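Local coordinates for protein Exo-poly-alpha-D-galacturonosidase (Thermotoga maritima, PDB 3JUR) that probably hydrolyses the alpha-1,4 links of polygalacturonate, the backbone of pectin, acting from chain ends as a hyperthermoactive exopolygalacturonase, at residues L102-G107 with D242-K247; Y187-F192 with T234-D239; G259-V264 with R327-S332. One frame throughout, in Å; residues are numbered along the deposited sequence.

Contact 1: L102-G107 with D242-K247; sequences LTRFEG and DPESCK
Gly107 and Glu244 make the nearest backbone approach, yet their CA atoms remain 8.1 Å apart, so residues 102-107 and 242-247 are joined by side chains and water and not by strand pairing. Segment 102-107 carries strand 103-105, one arm of a small antiparallel hairpin with strand 108-112; residues 242-247 belong to the loop between strands 224-233 and 249-252 of the beta-helix.

The direct link is a salt bridge, Arg104 NH1 to Glu244 OE1 at 3.3 Å, which as a hydrogen bond is weak. The carboxylate oxygen lies at the edge of the guanidinium, near its plane, while the planes of the two groups are steeply inclined at 72°. Glu244 reaches across because its CG stands anti to the backbone N (chi1 -173°) and the chain beyond is extended. Arg104 runs straight through chi2 (180°), which carries CD to 3.6 Å from Glu244 OE2, and the bend at chi3 then turns the guanidinium. Glu244 OE1 also touches the main chain, 3.3 Å from Gly107 CA.

Two waters reinforce the crossing. One donates to Glu244 OE2 and accepts from Gly107 N, 2.8 Å from that nitrogen. The other accepts from Arg104 NH1 at 2.7 Å and donates to Ser245 OG at 2.9 Å.

Partners beyond the segments fix the same groups: Glu244 OE2 is hydrogen-bonded to His217, Ser245 OG to Val278 O, and Arg104 NE to the hydroxyl of Tyr196. The buried carboxylate is thus held by several partners, of which the ion pair to Arg104 is weak as a hydrogen bond, and the proximity of Arg104 would probably favour the ionised form of Glu244.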
# COMPACT_ATOMS: atom_id res chain seq x y z
N LEU D 102 26.10 -33.32 -38.32
CA LEU D 102 25.72 -33.52 -36.93
C LEU D 102 25.15 -32.22 -36.39
O LEU D 102 25.82 -31.18 -36.41
CB LEU D 102 26.91 -33.96 -36.08
CG LEU D 102 26.71 -34.10 -34.56
CD1 LEU D 102 25.75 -35.23 -34.20
CD2 LEU D 102 28.05 -34.31 -33.88
N THR D 103 23.91 -32.29 -35.91
CA THR D 103 23.21 -31.11 -35.41
C THR D 103 22.14 -31.52 -34.39
O THR D 103 22.17 -32.63 -33.85
CB THR D 103 22.65 -30.22 -36.59
OG1 THR D 103 22.22 -28.95 -36.09
CG2 THR D 103 21.51 -30.91 -37.34
N ARG D 104 21.20 -30.63 -34.13
CA ARG D 104 20.20 -30.88 -33.10
C ARG D 104 18.89 -30.20 -33.49
O ARG D 104 18.90 -29.11 -34.06
CB ARG D 104 20.72 -30.35 -31.76
CG ARG D 104 20.38 -31.25 -30.58
CD ARG D 104 20.89 -30.72 -29.26
NE ARG D 104 22.06 -31.46 -28.80
CZ ARG D 104 22.36 -31.68 -27.53
NH1 ARG D 104 21.57 -31.23 -26.56
NH2 ARG D 104 23.45 -32.36 -27.22
N PHE D 105 17.77 -30.85 -33.22
CA PHE D 105 16.46 -30.23 -33.42
C PHE D 105 15.61 -30.35 -32.16
O PHE D 105 15.27 -31.45 -31.73
CB PHE D 105 15.72 -30.81 -34.63
CG PHE D 105 14.50 -30.02 -35.04
CD1 PHE D 105 14.58 -29.04 -36.01
CD2 PHE D 105 13.26 -30.26 -34.43
CE1 PHE D 105 13.46 -28.31 -36.39
CE2 PHE D 105 12.13 -29.54 -34.81
CZ PHE D 105 12.23 -28.56 -35.79
N GLU D 106 15.27 -29.20 -31.58
CA GLU D 106 14.50 -29.11 -30.33
C GLU D 106 14.93 -30.14 -29.28
O GLU D 106 14.11 -30.89 -28.73
CB GLU D 106 12.99 -29.14 -30.61
CG GLU D 106 12.51 -27.89 -31.37
CD GLU D 106 11.01 -27.84 -31.61
OE1 GLU D 106 10.39 -28.90 -31.86
OE2 GLU D 106 10.44 -26.73 -31.56
N GLY D 107 16.24 -30.18 -29.03
CA GLY D 107 16.82 -30.98 -27.96
C GLY D 107 17.19 -32.42 -28.29
O GLY D 107 17.65 -33.15 -27.41
N ASP D 242 20.14 -19.75 -27.57
CA ASP D 242 19.83 -21.03 -26.93
C ASP D 242 21.08 -21.77 -26.44
O ASP D 242 21.56 -22.67 -27.14
CB ASP D 242 19.11 -21.95 -27.90
CG ASP D 242 17.85 -21.35 -28.45
OD1 ASP D 242 16.77 -21.81 -28.03
OD2 ASP D 242 17.95 -20.43 -29.30
N PRO D 243 21.61 -21.41 -25.26
CA PRO D 243 22.73 -22.20 -24.73
C PRO D 243 22.26 -23.60 -24.35
O PRO D 243 21.46 -23.76 -23.41
CB PRO D 243 23.15 -21.42 -23.47
CG PRO D 243 22.53 -20.07 -23.61
CD PRO D 243 21.26 -20.30 -24.37
N GLU D 244 22.76 -24.61 -25.07
CA GLU D 244 22.33 -25.99 -24.85
C GLU D 244 23.48 -26.90 -24.42
O GLU D 244 24.40 -27.16 -25.19
CB GLU D 244 21.62 -26.54 -26.10
CG GLU D 244 20.99 -27.91 -25.87
CD GLU D 244 19.84 -28.24 -26.81
OE1 GLU D 244 19.04 -29.12 -26.43
OE2 GLU D 244 19.72 -27.63 -27.91
N SER D 245 23.39 -27.39 -23.18
CA SER D 245 24.46 -28.15 -22.50
C SER D 245 25.81 -27.42 -22.52
O SER D 245 26.86 -28.05 -22.68
CB SER D 245 24.58 -29.58 -23.05
OG SER D 245 23.47 -30.38 -22.68
N CYS D 246 25.76 -26.11 -22.36
CA CYS D 246 26.96 -25.27 -22.34
C CYS D 246 27.41 -24.95 -20.92
O CYS D 246 26.60 -24.92 -19.99
CB CYS D 246 26.72 -23.98 -23.12
SG CYS D 246 26.56 -24.27 -24.88
N LYS D 247 28.71 -24.71 -20.77
CA LYS D 247 29.31 -24.41 -19.47
C LYS D 247 30.21 -23.17 -19.59
O LYS D 247 31.03 -23.09 -20.50
CB LYS D 247 30.13 -25.61 -18.98
CG LYS D 247 30.59 -25.51 -17.53
CD LYS D 247 31.34 -26.76 -17.08
CE LYS D 247 31.84 -26.60 -15.64
NZ LYS D 247 32.47 -27.83 -15.09
O HOH W 1 22.65 -32.48 -24.46
O HOH W 2 18.20 -28.39 -30.05

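Contact 2: Y187-F192 with T234-D239; sequences YLRPSF and TGPNND
A single guanidinium, that of Arg189, grips two successive residues of a tight turn, taking a main-chain oxygen with one terminal nitrogen and a side-chain amide with the other. Arg189 NH1 donates to Pro236 O at 2.9 Å, and Arg189 NH2 donates to Asn237 OD1, also at 2.9 Å. Both acceptors lie in the guanidinium plane, at its edge, which a bend at chi3 (-70°) turns toward them. The second bond is the straighter (166° at the hydrogen, against 147°). Seen from the acceptors, NH1 sits above the carbonyl plane of Pro236, whereas NH2 is only moderately tilted from that of Asn237.

The type II turn from Gly235 to Asn238 explains the pairing. It exposes the carbonyl of its central peptide, Pro236 O, to the arginine, and Asn238 OD1 steadies the turn by accepting from Gly235 N at 2.7 Å. Asn237 and Asp239 match the Asn-x-Asp motif of family 28 polygalacturonases.

Pro212 O and Gln160 OE1 take further hydrogen bonds from the same guanidinium. Arg189 thereby ties the loop running from helix 161-173 to strand 193-196 onto the loop that follows strand 224-233, with Leu188 packed against helix 161-173.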
# COMPACT_ATOMS: atom_id res chain seq x y z
N TYR D 187 11.39 -32.14 -43.25
CA TYR D 187 11.02 -30.74 -43.07
C TYR D 187 11.39 -30.16 -41.70
O TYR D 187 10.60 -29.46 -41.06
CB TYR D 187 9.53 -30.55 -43.41
CG TYR D 187 9.22 -30.97 -44.84
CD1 TYR D 187 9.29 -30.04 -45.88
CD2 TYR D 187 8.90 -32.29 -45.15
CE1 TYR D 187 9.02 -30.43 -47.20
CE2 TYR D 187 8.65 -32.69 -46.45
CZ TYR D 187 8.71 -31.75 -47.47
OH TYR D 187 8.44 -32.13 -48.76
N LEU D 188 12.62 -30.45 -41.28
CA LEU D 188 13.18 -29.90 -40.05
C LEU D 188 14.18 -28.79 -40.38
O LEU D 188 15.27 -29.06 -40.91
CB LEU D 188 13.85 -31.01 -39.23
CG LEU D 188 13.01 -32.26 -38.90
CD1 LEU D 188 13.89 -33.34 -38.28
CD2 LEU D 188 11.84 -31.91 -37.98
N ARG D 189 13.80 -27.55 -40.07
CA ARG D 189 14.66 -26.37 -40.28
C ARG D 189 15.97 -26.45 -39.49
O ARG D 189 16.01 -27.06 -38.42
CB ARG D 189 13.93 -25.10 -39.86
CG ARG D 189 12.77 -24.68 -40.76
CD ARG D 189 11.90 -23.68 -40.02
NE ARG D 189 11.17 -24.31 -38.91
CZ ARG D 189 10.75 -23.66 -37.82
NH1 ARG D 189 10.99 -22.37 -37.65
NH2 ARG D 189 10.10 -24.33 -36.89
N PRO D 190 17.04 -25.85 -40.02
CA PRO D 190 18.31 -25.79 -39.30
C PRO D 190 18.40 -24.55 -38.40
O PRO D 190 17.66 -23.58 -38.63
CB PRO D 190 19.33 -25.71 -40.42
CG PRO D 190 18.62 -24.95 -41.50
CD PRO D 190 17.17 -25.34 -41.40
N SER D 191 19.28 -24.58 -37.40
CA SER D 191 19.63 -23.38 -36.63
C SER D 191 20.35 -22.38 -37.54
O SER D 191 20.84 -22.75 -38.61
CB SER D 191 20.53 -23.75 -35.44
OG SER D 191 19.84 -24.50 -34.45
N PHE D 192 20.40 -21.12 -37.13
CA PHE D 192 21.14 -20.11 -37.89
C PHE D 192 22.65 -20.25 -37.62
O PHE D 192 23.37 -20.80 -38.45
CB PHE D 192 20.64 -18.69 -37.54
CG PHE D 192 21.02 -17.63 -38.56
CD1 PHE D 192 20.10 -16.64 -38.89
CD2 PHE D 192 22.27 -17.61 -39.16
CE1 PHE D 192 20.43 -15.64 -39.81
CE2 PHE D 192 22.62 -16.62 -40.08
CZ PHE D 192 21.69 -15.63 -40.41
N THR D 234 11.37 -12.28 -35.99
CA THR D 234 10.13 -12.57 -35.26
C THR D 234 9.28 -13.71 -35.83
O THR D 234 8.08 -13.79 -35.57
CB THR D 234 9.28 -11.29 -35.09
OG1 THR D 234 9.03 -10.71 -36.37
CG2 THR D 234 10.00 -10.28 -34.19
N GLY D 235 9.93 -14.61 -36.58
CA GLY D 235 9.26 -15.78 -37.13
C GLY D 235 9.02 -16.90 -36.12
O GLY D 235 9.32 -16.76 -34.94
N PRO D 236 8.46 -18.04 -36.59
CA PRO D 236 8.13 -19.14 -35.68
C PRO D 236 9.39 -19.81 -35.15
O PRO D 236 10.28 -20.16 -35.92
CB PRO D 236 7.33 -20.10 -36.56
CG PRO D 236 7.81 -19.83 -37.95
CD PRO D 236 8.14 -18.37 -38.00
N ASN D 237 9.47 -19.94 -33.83
CA ASN D 237 10.62 -20.54 -33.17
C ASN D 237 11.91 -19.74 -33.39
O ASN D 237 13.01 -20.30 -33.40
CB ASN D 237 10.79 -22.01 -33.59
CG ASN D 237 9.52 -22.82 -33.43
OD1 ASN D 237 8.98 -23.36 -34.40
ND2 ASN D 237 9.02 -22.87 -32.20
N ASN D 238 11.76 -18.43 -33.57
CA ASN D 238 12.91 -17.53 -33.67
C ASN D 238 13.47 -17.18 -32.29
O ASN D 238 13.39 -16.03 -31.86
CB ASN D 238 12.56 -16.26 -34.47
CG ASN D 238 12.70 -16.44 -35.98
OD1 ASN D 238 12.49 -15.49 -36.74
ND2 ASN D 238 13.06 -17.64 -36.41
N ASP D 239 14.02 -18.18 -31.60
CA ASP D 239 14.73 -17.96 -30.34
C ASP D 239 15.98 -17.13 -30.61
O ASP D 239 16.63 -17.32 -31.65
CB ASP D 239 15.16 -19.29 -29.71
CG ASP D 239 13.99 -20.22 -29.35
OD1 ASP D 239 12.84 -19.98 -29.78
OD2 ASP D 239 14.24 -21.20 -28.63

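Contact 3: G259-V264 with R327-S332; sequences GDDSVV and RLKTNS
Asp261 faces two cations of one strand, Arg327 and Lys329, and divides its carboxylate between them. Asp261 OD1 accepts from Arg327 NH1 at 3.0 Å, and Asp261 OD2 accepts from Lys329 NZ at 2.7 Å. Each oxygen uses its syn lone pair, the side facing the other oxygen, and the three residues form a salt-bridge network.

The two basic chains reach this carboxylate in different ways. Arg327 places CG anti to the backbone N (chi1 -170°) and stays extended as far as NE, presenting the edge of its guanidinium to OD1; the N-H...O angle of 138° makes that bond distinctly bent. Lys329 turns at chi3 (-88°) and comes at Asp261 from the opposite direction. Lying two residues apart on strand 327-329, the basic chains also pack on each other: Lys329 CD rests 3.6 Å above the guanidinium plane of Arg327, over its centre.

Asp260 supports the neighbouring aspartate. Its OD1 accepts from Asp261 N at 2.8 Å, and receives a bond from a water that in turn accepts from Arg327 NH1 at 2.9 Å.

Strand 299-301 lies between strands 263-265 and 327-329, all three running parallel, and its Val300 touches both Asp261 and Lys329. The bridges therefore span one intervening strand. Asp260-Asp261 and Arg327-Leu328-Lys329 match the Asp-Asp and Arg-x-Lys motifs of the family 28 active site, so the paired opposite charges are consistent with a preorganised polar patch in the substrate cleft.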
# COMPACT_ATOMS: atom_id res chain seq x y z
N GLY D 259 11.01 -13.93 -32.04
CA GLY D 259 9.72 -14.55 -32.35
C GLY D 259 9.29 -15.58 -31.31
O GLY D 259 8.13 -15.96 -31.26
N ASP D 260 10.24 -16.03 -30.50
CA ASP D 260 9.93 -16.95 -29.42
C ASP D 260 10.71 -16.49 -28.19
O ASP D 260 10.91 -15.29 -27.99
CB ASP D 260 10.28 -18.38 -29.85
CG ASP D 260 9.41 -19.44 -29.17
OD1 ASP D 260 9.67 -19.76 -27.99
OD2 ASP D 260 8.48 -19.97 -29.83
N ASP D 261 11.17 -17.43 -27.36
CA ASP D 261 11.98 -17.10 -26.19
C ASP D 261 13.25 -16.34 -26.58
O ASP D 261 13.90 -16.67 -27.58
CB ASP D 261 12.33 -18.39 -25.44
CG ASP D 261 11.09 -19.13 -24.94
OD1 ASP D 261 10.17 -18.47 -24.42
OD2 ASP D 261 11.05 -20.38 -25.06
N SER D 262 13.61 -15.32 -25.80
CA SER D 262 14.77 -14.48 -26.16
C SER D 262 16.10 -15.13 -25.79
O SER D 262 16.93 -15.41 -26.66
CB SER D 262 14.64 -13.09 -25.54
OG SER D 262 13.58 -12.37 -26.14
N VAL D 263 16.32 -15.36 -24.50
CA VAL D 263 17.47 -16.12 -24.04
C VAL D 263 16.93 -17.37 -23.34
O VAL D 263 16.23 -17.26 -22.33
CB VAL D 263 18.36 -15.29 -23.08
CG1 VAL D 263 19.53 -16.14 -22.53
CG2 VAL D 263 18.88 -14.06 -23.79
N VAL D 264 17.26 -18.54 -23.89
CA VAL D 264 16.67 -19.81 -23.46
C VAL D 264 17.73 -20.83 -23.15
O VAL D 264 18.42 -21.30 -24.05
CB VAL D 264 15.84 -20.49 -24.58
CG1 VAL D 264 14.60 -21.11 -24.00
CG2 VAL D 264 15.54 -19.53 -25.73
N ARG D 327 10.81 -17.36 -17.15
CA ARG D 327 9.99 -18.51 -17.51
C ARG D 327 10.77 -19.81 -17.32
O ARG D 327 11.82 -19.98 -17.93
CB ARG D 327 9.55 -18.35 -18.97
CG ARG D 327 8.50 -19.33 -19.45
CD ARG D 327 8.29 -19.14 -20.95
NE ARG D 327 7.04 -19.77 -21.39
CZ ARG D 327 6.72 -19.96 -22.66
NH1 ARG D 327 7.55 -19.58 -23.63
NH2 ARG D 327 5.57 -20.54 -22.96
N LEU D 328 10.26 -20.71 -16.47
CA LEU D 328 10.78 -22.07 -16.37
C LEU D 328 9.73 -23.08 -16.87
O LEU D 328 8.58 -23.07 -16.40
CB LEU D 328 11.24 -22.40 -14.93
CG LEU D 328 12.56 -21.81 -14.41
CD1 LEU D 328 12.53 -20.29 -14.28
CD2 LEU D 328 12.95 -22.43 -13.09
N LYS D 329 10.12 -23.91 -17.84
CA LYS D 329 9.22 -24.88 -18.48
C LYS D 329 9.80 -26.28 -18.40
O LYS D 329 10.97 -26.50 -18.74
CB LYS D 329 9.04 -24.58 -19.97
CG LYS D 329 8.92 -23.15 -20.37
CD LYS D 329 8.67 -23.03 -21.87
CE LYS D 329 9.97 -22.98 -22.67
NZ LYS D 329 9.73 -22.57 -24.08
N THR D 330 8.97 -27.24 -18.01
CA THR D 330 9.34 -28.65 -17.99
C THR D 330 8.07 -29.50 -17.85
O THR D 330 6.98 -28.96 -17.72
CB THR D 330 10.33 -28.97 -16.84
OG1 THR D 330 10.77 -30.34 -16.93
CG2 THR D 330 9.66 -28.73 -15.47
N ASN D 331 8.23 -30.82 -17.91
CA ASN D 331 7.14 -31.76 -17.63
C ASN D 331 7.70 -33.11 -17.19
O ASN D 331 8.92 -33.29 -17.13
CB ASN D 331 6.20 -31.90 -18.83
CG ASN D 331 6.92 -32.42 -20.08
OD1 ASN D 331 7.81 -33.26 -20.01
ND2 ASN D 331 6.50 -31.92 -21.24
N SER D 332 6.81 -34.07 -16.88
CA SER D 332 7.25 -35.37 -16.36
C SER D 332 7.78 -36.36 -17.42
O SER D 332 8.08 -37.51 -17.09
CB SER D 332 6.17 -36.01 -15.47
OG SER D 332 4.94 -36.16 -16.17
O HOH W 3 7.60 -20.51 -26.36

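Contacts 1, 2 and 3 lie near the middle of a right-handed parallel beta-helix, their centres 13 to 15 Å apart. Along the chain, contact 2 falls wholly between the two segments of contact 1, and contact 3 opens only after both have closed. The loop between strands 224-233 and 249-252 serves both contact 1 and contact 2, and contact 3 joins strands 263-265 and 327-329. Direct packing connects all three: Phe105 CD1 is 3.4 Å from Arg189 O, Asp242 meets Val264, and Asp239 leans on Asp260. Contacts 2 and 3 thus bring family 28 motifs together, consistent with one active-site cleft bordered by contact 1.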